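Local coordinates for protein glucose-6-phosphate 1-dehydrogenase (Kluyveromyces lactis, PDB 7E6I) that oxidises glucose 6-phosphate to 6-phosphogluconolactone with NADP+ as the hydride acceptor, the first step of the pentose phosphate pathway, at residues 180-192 and 406-418. Residues are numbered along the deposited sequence; the frame is centred on the assembly and turned at random.
Sequences RIDHYLGKEMVKN and YKNYWIPEAYESL. With BG6 (6-O-phosphono-beta-D-glucopyranose), chain B.
His183 and Tyr415 meet through His183 CB, 3.9 Å from Tyr415 OH; their ring planes are only 22° apart but so displaced that little face is shared. Tyr184 CD1 covers one face of the imidazole near its rim, while Ala414 CB and O3P of the bound glucose 6-phosphate stand at its edge. Lys187 CE lies over one face of the Tyr184 ring, also toward the rim, with His183 CE1 and the ligand's O6 in plane at that ring's edge. Ile411 CG1 sits over one face of the Tyr406 ring, to which the Glu188 carboxylate is turned almost perpendicular. CG of His183 lies between the backbone N and carbonyl carbon (chi1 81°), from where the ring reaches the phosphate, and NE2 gives an almost straight bond (168°) to O3P at 2.7 Å. Lys187 bends at its last torsion to bring NZ to the same oxygen, 2.6 Å away, so two donors grip O3P. An alanine in place of His183 would probably leave O3P with one donor fewer and open a gap beside Ala414 CB and Tyr184 CD1. Behind this phosphate site the backbones close up: Ala414 CA points its hydrogen at Gly186 O, and Gly186 CA lies 3.9 Å from Leu418 CG. Leu418 CD1 touches His183 CA (3.8 Å) and Ile181 CG2. Farther along, Lys191 NZ donates to Ser417 OG at 2.9 Å, and Glu188 lays CB against Ile411 CG2. Asp182 OD1 accepts from Tyr184 N (3.2 Å), an Asx turn, and also bonds His245, the probable proton acceptor. The contact joins the turn leaving strand 178-181, at the edge of the Rossmann-type parallel sheet, to the start of helix 414-423; helix 19-34 packs on Tyr415, helix 236-254 on Asp182 and Leu185, and strand 367-373 on Lys187 and Met189.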
ATOM      1  N   ARG A 180      -0.481 -11.231  -2.695  1.00 27.84           N
ATOM      2  CA  ARG A 180      -1.359 -10.349  -1.935  1.00 28.69           C
ATOM      3  C   ARG A 180      -0.863  -8.916  -2.038  1.00 27.43           C
ATOM      4  O   ARG A 180       0.282  -8.616  -1.695  1.00 26.86           O
ATOM      5  CB  ARG A 180      -1.421 -10.760  -0.464  1.00 27.02           C
ATOM      6  CG  ARG A 180      -2.112 -12.079  -0.170  1.00 28.96           C
ATOM      7  CD  ARG A 180      -2.178 -12.303   1.337  1.00 29.23           C
ATOM      8  NE  ARG A 180      -2.376 -13.700   1.706  1.00 32.72           N
ATOM      9  CZ  ARG A 180      -1.431 -14.639   1.646  1.00 35.28           C
ATOM     10  NH1 ARG A 180      -0.214 -14.331   1.236  1.00 34.09           N
ATOM     11  NH2 ARG A 180      -1.698 -15.891   2.009  1.00 38.17           N
ATOM     12  N   ILE A 181      -1.740  -8.031  -2.460  1.00 30.79           N
ATOM     13  CA  ILE A 181      -1.374  -6.667  -2.790  1.00 30.18           C
ATOM     14  C   ILE A 181      -1.718  -5.736  -1.636  1.00 32.28           C
ATOM     15  O   ILE A 181      -2.855  -5.730  -1.134  1.00 30.68           O
ATOM     16  CB  ILE A 181      -2.066  -6.210  -4.081  1.00 30.91           C
ATOM     17  CG1 ILE A 181      -1.295  -6.727  -5.293  1.00 31.22           C
ATOM     18  CG2 ILE A 181      -2.184  -4.673  -4.111  1.00 30.62           C
ATOM     19  CD1 ILE A 181      -1.798  -6.151  -6.603  1.00 30.48           C
ATOM     20  N   ASP A 182      -0.710  -4.969  -1.207  1.00 31.64           N
ATOM     21  CA  ASP A 182      -0.865  -3.665  -0.567  1.00 29.16           C
ATOM     22  C   ASP A 182      -0.265  -2.671  -1.557  1.00 29.23           C
ATOM     23  O   ASP A 182       0.941  -2.715  -1.827  1.00 29.47           O
ATOM     24  CB  ASP A 182      -0.146  -3.644   0.782  1.00 31.39           C
ATOM     25  CG  ASP A 182      -0.346  -2.343   1.548  1.00 32.80           C
ATOM     26  OD1 ASP A 182      -0.207  -1.244   0.946  1.00 29.99           O
ATOM     27  OD2 ASP A 182      -0.624  -2.427   2.771  1.00 29.67           O
ATOM     28  N   HIS A 183      -1.100  -1.805  -2.144  1.00 28.61           N
ATOM     29  CA  HIS A 183      -0.612  -1.061  -3.309  1.00 28.59           C
ATOM     30  C   HIS A 183       0.472  -0.044  -2.953  1.00 26.82           C
ATOM     31  O   HIS A 183       1.215   0.375  -3.843  1.00 25.55           O
ATOM     32  CB  HIS A 183      -1.774  -0.388  -4.056  1.00 26.95           C
ATOM     33  CG  HIS A 183      -2.246   0.902  -3.449  1.00 32.90           C
ATOM     34  ND1 HIS A 183      -3.181   0.956  -2.432  1.00 29.89           N
ATOM     35  CD2 HIS A 183      -1.934   2.191  -3.742  1.00 29.80           C
ATOM     36  CE1 HIS A 183      -3.407   2.220  -2.112  1.00 34.30           C
ATOM     37  NE2 HIS A 183      -2.666   2.990  -2.895  1.00 31.29           N
ATOM     38  N   TYR A 184       0.619   0.327  -1.678  1.00 26.85           N
ATOM     39  CA  TYR A 184       1.733   1.203  -1.305  1.00 28.38           C
ATOM     40  C   TYR A 184       3.081   0.597  -1.672  1.00 28.54           C
ATOM     41  O   TYR A 184       4.010   1.326  -2.055  1.00 27.14           O
ATOM     42  CB  TYR A 184       1.690   1.511   0.189  1.00 26.52           C
ATOM     43  CG  TYR A 184       0.907   2.760   0.497  1.00 29.91           C
ATOM     44  CD1 TYR A 184      -0.357   2.966  -0.070  1.00 31.73           C
ATOM     45  CD2 TYR A 184       1.429   3.743   1.330  1.00 27.75           C
ATOM     46  CE1 TYR A 184      -1.081   4.117   0.199  1.00 32.79           C
ATOM     47  CE2 TYR A 184       0.720   4.893   1.607  1.00 30.65           C
ATOM     48  CZ  TYR A 184      -0.536   5.077   1.046  1.00 35.33           C
ATOM     49  OH  TYR A 184      -1.240   6.230   1.325  1.00 37.46           O
ATOM     50  N   LEU A 185       3.208  -0.730  -1.573  1.00 27.68           N
ATOM     51  CA  LEU A 185       4.422  -1.442  -1.928  1.00 26.15           C
ATOM     52  C   LEU A 185       4.768  -1.312  -3.406  1.00 29.40           C
ATOM     53  O   LEU A 185       5.853  -1.755  -3.803  1.00 30.10           O
ATOM     54  CB  LEU A 185       4.280  -2.914  -1.541  1.00 27.44           C
ATOM     55  CG  LEU A 185       4.114  -3.184  -0.043  1.00 27.83           C
ATOM     56  CD1 LEU A 185       4.160  -4.674   0.249  1.00 24.94           C
ATOM     57  CD2 LEU A 185       5.194  -2.469   0.737  1.00 25.57           C
ATOM     58  N   GLY A 186       3.908  -0.709  -4.225  1.00 27.19           N
ATOM     59  CA  GLY A 186       4.259  -0.462  -5.611  1.00 30.01           C
ATOM     60  C   GLY A 186       4.603   0.982  -5.928  1.00 31.76           C
ATOM     61  O   GLY A 186       4.904   1.301  -7.083  1.00 32.10           O
ATOM     62  N   LYS A 187       4.548   1.862  -4.922  1.00 29.61           N
ATOM     63  CA  LYS A 187       4.857   3.274  -5.118  1.00 28.47           C
ATOM     64  C   LYS A 187       6.362   3.483  -5.213  1.00 29.42           C
ATOM     65  O   LYS A 187       7.137   2.886  -4.462  1.00 28.24           O
ATOM     66  CB  LYS A 187       4.297   4.108  -3.970  1.00 30.99           C
ATOM     67  CG  LYS A 187       2.780   4.159  -3.910  1.00 32.43           C
ATOM     68  CD  LYS A 187       2.306   5.082  -2.797  1.00 28.49           C
ATOM     69  CE  LYS A 187       0.798   4.990  -2.620  1.00 33.87           C
ATOM     70  NZ  LYS A 187       0.039   5.942  -3.496  1.00 37.01           N
ATOM     71  N   GLU A 188       6.771   4.353  -6.142  1.00 33.57           N
ATOM     72  CA  GLU A 188       8.185   4.502  -6.469  1.00 30.32           C
ATOM     73  C   GLU A 188       9.009   4.790  -5.223  1.00 29.77           C
ATOM     74  O   GLU A 188      10.002   4.113  -4.953  1.00 27.63           O
ATOM     75  CB  GLU A 188       8.356   5.609  -7.508  1.00 33.27           C
ATOM     76  CG  GLU A 188       9.777   6.100  -7.703  1.00 41.27           C
ATOM     77  CD  GLU A 188      10.687   5.092  -8.415  1.00 44.78           C
ATOM     78  OE1 GLU A 188      10.172   4.122  -9.015  1.00 45.09           O
ATOM     79  OE2 GLU A 188      11.930   5.277  -8.370  1.00 47.50           O
ATOM     80  N   MET A 189       8.577   5.759  -4.415  1.00 30.15           N
ATOM     81  CA  MET A 189       9.393   6.149  -3.271  1.00 29.16           C
ATOM     82  C   MET A 189       9.369   5.091  -2.174  1.00 28.33           C
ATOM     83  O   MET A 189      10.358   4.931  -1.452  1.00 28.66           O
ATOM     84  CB  MET A 189       8.940   7.506  -2.730  1.00 31.39           C
ATOM     85  CG  MET A 189       9.883   8.105  -1.690  1.00 34.80           C
ATOM     86  SD  MET A 189      11.470   8.660  -2.377  1.00 44.27           S
ATOM     87  CE  MET A 189      10.917   9.390  -3.900  1.00 41.24           C
ATOM     88  N   VAL A 190       8.269   4.350  -2.027  1.00 26.56           N
ATOM     89  CA  VAL A 190       8.306   3.239  -1.087  1.00 26.29           C
ATOM     90  C   VAL A 190       9.341   2.204  -1.529  1.00 25.37           C
ATOM     91  O   VAL A 190      10.089   1.665  -0.702  1.00 22.33           O
ATOM     92  CB  VAL A 190       6.905   2.622  -0.921  1.00 28.91           C
ATOM     93  CG1 VAL A 190       6.957   1.428   0.037  1.00 22.05           C
ATOM     94  CG2 VAL A 190       5.937   3.672  -0.396  1.00 27.70           C
ATOM     95  N   LYS A 191       9.434   1.942  -2.847  1.00 27.04           N
ATOM     96  CA  LYS A 191      10.387   0.953  -3.352  1.00 29.75           C
ATOM     97  C   LYS A 191      11.842   1.392  -3.204  1.00 27.05           C
ATOM     98  O   LYS A 191      12.728   0.537  -3.177  1.00 26.66           O
ATOM     99  CB  LYS A 191      10.092   0.624  -4.818  1.00 29.16           C
ATOM    100  CG  LYS A 191       8.792  -0.144  -5.024  1.00 32.09           C
ATOM    101  CD  LYS A 191       8.674  -0.716  -6.446  1.00 36.77           C
ATOM    102  CE  LYS A 191       8.475   0.377  -7.494  1.00 36.69           C
ATOM    103  NZ  LYS A 191       8.783  -0.125  -8.869  1.00 35.99           N
ATOM    104  N   ASN A 192      12.116   2.689  -3.091  1.00 25.05           N
ATOM    105  CA  ASN A 192      13.487   3.142  -2.884  1.00 26.41           C
ATOM    106  C   ASN A 192      13.983   2.997  -1.443  1.00 27.78           C
ATOM    107  O   ASN A 192      15.184   3.177  -1.212  1.00 25.98           O
ATOM    108  CB  ASN A 192      13.623   4.616  -3.276  1.00 31.12           C
ATOM    109  CG  ASN A 192      13.267   4.882  -4.725  1.00 38.51           C
ATOM    110  OD1 ASN A 192      13.491   4.046  -5.598  1.00 41.91           O
ATOM    111  ND2 ASN A 192      12.722   6.064  -4.991  1.00 42.82           N
ATOM    112  N   TYR A 406      13.119  12.154 -12.815  1.00 86.71           N
ATOM    113  CA  TYR A 406      11.924  11.445 -13.265  1.00 84.08           C
ATOM    114  C   TYR A 406      11.397  11.985 -14.588  1.00 87.00           C
ATOM    115  O   TYR A 406      10.735  11.246 -15.325  1.00 83.71           O
ATOM    116  CB  TYR A 406      10.825  11.495 -12.195  1.00 81.62           C
ATOM    117  CG  TYR A 406      11.145  10.697 -10.941  1.00 78.78           C
ATOM    118  CD1 TYR A 406      12.312   9.937 -10.854  1.00 76.82           C
ATOM    119  CD2 TYR A 406      10.288  10.708  -9.839  1.00 72.75           C
ATOM    120  CE1 TYR A 406      12.622   9.207  -9.706  1.00 72.29           C
ATOM    121  CE2 TYR A 406      10.587   9.976  -8.679  1.00 67.68           C
ATOM    122  CZ  TYR A 406      11.761   9.224  -8.620  1.00 68.98           C
ATOM    123  OH  TYR A 406      12.098   8.482  -7.492  1.00 64.35           O
ATOM    124  N   LYS A 407      11.682  13.250 -14.917  1.00 89.92           N
ATOM    125  CA  LYS A 407      11.348  13.760 -16.244  1.00 90.02           C
ATOM    126  C   LYS A 407      12.114  13.036 -17.347  1.00 89.32           C
ATOM    127  O   LYS A 407      11.818  13.246 -18.530  1.00 87.02           O
ATOM    128  CB  LYS A 407      11.613  15.272 -16.322  1.00 89.75           C
ATOM    129  CG  LYS A 407      10.619  16.140 -15.537  1.00 92.13           C
ATOM    130  CD  LYS A 407      11.316  17.141 -14.615  1.00 91.67           C
ATOM    131  CE  LYS A 407      10.362  18.228 -14.115  1.00 88.72           C
ATOM    132  NZ  LYS A 407       8.963  17.736 -13.903  1.00 81.62           N
ATOM    133  N   ASN A 408      13.081  12.188 -16.983  1.00 88.38           N
ATOM    134  CA  ASN A 408      13.877  11.371 -17.892  1.00 83.21           C
ATOM    135  C   ASN A 408      13.382   9.933 -17.984  1.00 82.34           C
ATOM    136  O   ASN A 408      13.445   9.329 -19.060  1.00 85.96           O
ATOM    137  CB  ASN A 408      15.348  11.385 -17.440  1.00 85.94           C
ATOM    138  CG  ASN A 408      16.263  10.537 -18.327  1.00 87.18           C
ATOM    139  OD1 ASN A 408      16.061   9.330 -18.498  1.00 85.53           O
ATOM    140  ND2 ASN A 408      17.291  11.172 -18.880  1.00 86.25           N
ATOM    141  N   TYR A 409      12.898   9.362 -16.883  1.00 79.99           N
ATOM    142  CA  TYR A 409      12.493   7.964 -16.845  1.00 72.62           C
ATOM    143  C   TYR A 409      10.969   7.825 -16.887  1.00 63.78           C
ATOM    144  O   TYR A 409      10.213   8.784 -16.716  1.00 62.51           O
ATOM    145  CB  TYR A 409      13.040   7.272 -15.587  1.00 67.89           C
ATOM    146  CG  TYR A 409      14.542   7.045 -15.534  1.00 67.88           C
ATOM    147  CD1 TYR A 409      15.420   8.097 -15.260  1.00 68.91           C
ATOM    148  CD2 TYR A 409      15.078   5.770 -15.709  1.00 61.33           C
ATOM    149  CE1 TYR A 409      16.795   7.891 -15.186  1.00 67.04           C
ATOM    150  CE2 TYR A 409      16.451   5.552 -15.638  1.00 62.90           C
ATOM    151  CZ  TYR A 409      17.307   6.618 -15.377  1.00 66.10           C
ATOM    152  OH  TYR A 409      18.671   6.415 -15.308  1.00 60.29           O
ATOM    153  N   TRP A 410      10.530   6.590 -17.119  1.00 59.02           N
ATOM    154  CA  TRP A 410       9.125   6.205 -17.026  1.00 53.74           C
ATOM    155  C   TRP A 410       8.869   5.708 -15.609  1.00 50.70           C
ATOM    156  O   TRP A 410       9.434   4.693 -15.192  1.00 48.68           O
ATOM    157  CB  TRP A 410       8.821   5.141 -18.078  1.00 54.73           C
ATOM    158  CG  TRP A 410       7.839   4.025 -17.745  1.00 49.92           C
ATOM    159  CD1 TRP A 410       8.086   2.663 -17.778  1.00 49.46           C
ATOM    160  CD2 TRP A 410       6.463   4.167 -17.428  1.00 45.95           C
ATOM    161  NE1 TRP A 410       6.947   1.963 -17.458  1.00 45.59           N
ATOM    162  CE2 TRP A 410       5.936   2.863 -17.240  1.00 47.65           C
ATOM    163  CE3 TRP A 410       5.627   5.264 -17.254  1.00 44.57           C
ATOM    164  CZ2 TRP A 410       4.620   2.641 -16.903  1.00 46.90           C
ATOM    165  CZ3 TRP A 410       4.325   5.044 -16.913  1.00 51.45           C
ATOM    166  CH2 TRP A 410       3.825   3.743 -16.746  1.00 52.99           C
ATOM    167  N   ILE A 411       8.049   6.443 -14.860  1.00 48.22           N
ATOM    168  CA  ILE A 411       7.694   6.062 -13.496  1.00 46.90           C
ATOM    169  C   ILE A 411       6.319   5.402 -13.507  1.00 45.70           C
ATOM    170  O   ILE A 411       5.293   6.090 -13.607  1.00 45.70           O
ATOM    171  CB  ILE A 411       7.718   7.271 -12.546  1.00 50.27           C
ATOM    172  CG1 ILE A 411       9.125   7.871 -12.465  1.00 55.46           C
ATOM    173  CG2 ILE A 411       7.245   6.863 -11.144  1.00 43.51           C
ATOM    174  CD1 ILE A 411      10.232   6.852 -12.501  1.00 52.51           C
ATOM    175  N   PRO A 412       6.256   4.081 -13.395  1.00 44.71           N
ATOM    176  CA  PRO A 412       4.966   3.389 -13.405  1.00 42.83           C
ATOM    177  C   PRO A 412       4.105   3.748 -12.206  1.00 42.68           C
ATOM    178  O   PRO A 412       4.591   4.154 -11.150  1.00 42.66           O
ATOM    179  CB  PRO A 412       5.364   1.911 -13.357  1.00 39.98           C
ATOM    180  CG  PRO A 412       6.702   1.925 -12.727  1.00 42.69           C
ATOM    181  CD  PRO A 412       7.382   3.154 -13.206  1.00 43.26           C
ATOM    182  N   GLU A 413       2.799   3.574 -12.388  1.00 42.47           N
ATOM    183  CA  GLU A 413       1.857   3.573 -11.280  1.00 44.80           C
ATOM    184  C   GLU A 413       2.025   2.312 -10.434  1.00 41.61           C
ATOM    185  O   GLU A 413       2.586   1.304 -10.877  1.00 36.64           O
ATOM    186  CB  GLU A 413       0.420   3.650 -11.802  1.00 47.85           C
ATOM    187  CG  GLU A 413       0.114   4.917 -12.556  1.00 49.96           C
ATOM    188  CD  GLU A 413      -0.442   5.991 -11.654  1.00 61.28           C
ATOM    189  OE1 GLU A 413      -0.355   5.830 -10.412  1.00 65.51           O
ATOM    190  OE2 GLU A 413      -0.958   7.000 -12.185  1.00 69.08           O
ATOM    191  N   ALA A 414       1.495   2.368  -9.204  1.00 40.15           N
ATOM    192  CA  ALA A 414       1.641   1.254  -8.271  1.00 36.20           C
ATOM    193  C   ALA A 414       1.201  -0.067  -8.898  1.00 34.19           C
ATOM    194  O   ALA A 414       1.943  -1.057  -8.884  1.00 32.22           O
ATOM    195  CB  ALA A 414       0.849   1.537  -6.994  1.00 33.65           C
ATOM    196  N   TYR A 415      -0.001  -0.098  -9.468  1.00 34.62           N
ATOM    197  CA  TYR A 415      -0.505  -1.352 -10.008  1.00 34.96           C
ATOM    198  C   TYR A 415       0.280  -1.806 -11.222  1.00 34.12           C
ATOM    199  O   TYR A 415       0.409  -3.014 -11.449  1.00 33.77           O
ATOM    200  CB  TYR A 415      -1.976  -1.216 -10.362  1.00 35.50           C
ATOM    201  CG  TYR A 415      -2.831  -1.187  -9.149  1.00 34.79           C
ATOM    202  CD1 TYR A 415      -2.942  -2.305  -8.337  1.00 35.44           C
ATOM    203  CD2 TYR A 415      -3.529  -0.042  -8.807  1.00 41.25           C
ATOM    204  CE1 TYR A 415      -3.723  -2.286  -7.213  1.00 37.58           C
ATOM    205  CE2 TYR A 415      -4.317  -0.009  -7.683  1.00 43.44           C
ATOM    206  CZ  TYR A 415      -4.416  -1.134  -6.892  1.00 43.17           C
ATOM    207  OH  TYR A 415      -5.211  -1.098  -5.771  1.00 49.72           O
ATOM    208  N   GLU A 416       0.795  -0.870 -12.022  1.00 35.62           N
ATOM    209  CA  GLU A 416       1.673  -1.254 -13.122  1.00 35.22           C
ATOM    210  C   GLU A 416       2.919  -1.951 -12.596  1.00 32.48           C
ATOM    211  O   GLU A 416       3.265  -3.052 -13.038  1.00 34.88           O
ATOM    212  CB  GLU A 416       2.036  -0.029 -13.960  1.00 37.58           C
ATOM    213  CG  GLU A 416       0.856   0.463 -14.799  1.00 42.74           C
ATOM    214  CD  GLU A 416       0.899   1.949 -15.145  1.00 44.84           C
ATOM    215  OE1 GLU A 416      -0.069   2.426 -15.789  1.00 46.32           O
ATOM    216  OE2 GLU A 416       1.883   2.631 -14.786  1.00 43.14           O
ATOM    217  N   SER A 417       3.589  -1.331 -11.628  1.00 32.22           N
ATOM    218  CA  SER A 417       4.774  -1.936 -11.037  1.00 30.60           C
ATOM    219  C   SER A 417       4.454  -3.301 -10.448  1.00 32.90           C
ATOM    220  O   SER A 417       5.234  -4.254 -10.593  1.00 28.30           O
ATOM    221  CB  SER A 417       5.340  -0.996  -9.968  1.00 31.30           C
ATOM    222  OG  SER A 417       6.361  -1.615  -9.198  1.00 31.33           O
ATOM    223  N   LEU A 418       3.293  -3.419  -9.799  1.00 31.13           N
ATOM    224  CA  LEU A 418       2.989  -4.627  -9.045  1.00 32.39           C
ATOM    225  C   LEU A 418       2.629  -5.785  -9.967  1.00 33.38           C
ATOM    226  O   LEU A 418       3.046  -6.925  -9.730  1.00 33.51           O
ATOM    227  CB  LEU A 418       1.865  -4.348  -8.052  1.00 31.43           C
ATOM    228  CG  LEU A 418       2.332  -3.638  -6.780  1.00 30.64           C
ATOM    229  CD1 LEU A 418       1.155  -3.216  -5.914  1.00 28.73           C
ATOM    230  CD2 LEU A 418       3.293  -4.517  -6.005  1.00 30.54           C
TER
HETATM  231  C1  BG6 B 501      -7.120   2.944   0.419  1.00 39.80           C
HETATM  232  C2  BG6 B 501      -8.032   3.514   1.505  1.00 38.13           C
HETATM  233  O1  BG6 B 501      -6.552   1.743   0.759  1.00 37.90           O
HETATM  234  O5  BG6 B 501      -5.995   3.905   0.172  1.00 41.80           O
HETATM  235  C3  BG6 B 501      -8.533   4.868   1.141  1.00 36.83           C
HETATM  236  O2  BG6 B 501      -9.143   2.644   1.763  1.00 35.89           O
HETATM  237  C4  BG6 B 501      -7.404   5.819   0.914  1.00 39.08           C
HETATM  238  O3  BG6 B 501      -9.348   5.409   2.216  1.00 36.64           O
HETATM  239  C5  BG6 B 501      -6.451   5.276  -0.152  1.00 41.46           C
HETATM  240  O4  BG6 B 501      -7.945   7.087   0.523  1.00 41.67           O
HETATM  241  C6  BG6 B 501      -5.202   6.099  -0.306  1.00 43.35           C
HETATM  242  O6  BG6 B 501      -4.403   5.489  -1.303  1.00 45.33           O
HETATM  243  P   BG6 B 501      -3.455   6.471  -2.250  1.00 49.16           P
HETATM  244  O1P BG6 B 501      -2.680   7.259  -1.212  1.00 40.50           O
HETATM  245  O2P BG6 B 501      -4.350   7.335  -3.098  1.00 42.76           O
HETATM  246  O3P BG6 B 501      -2.532   5.690  -3.183  1.00 36.04           O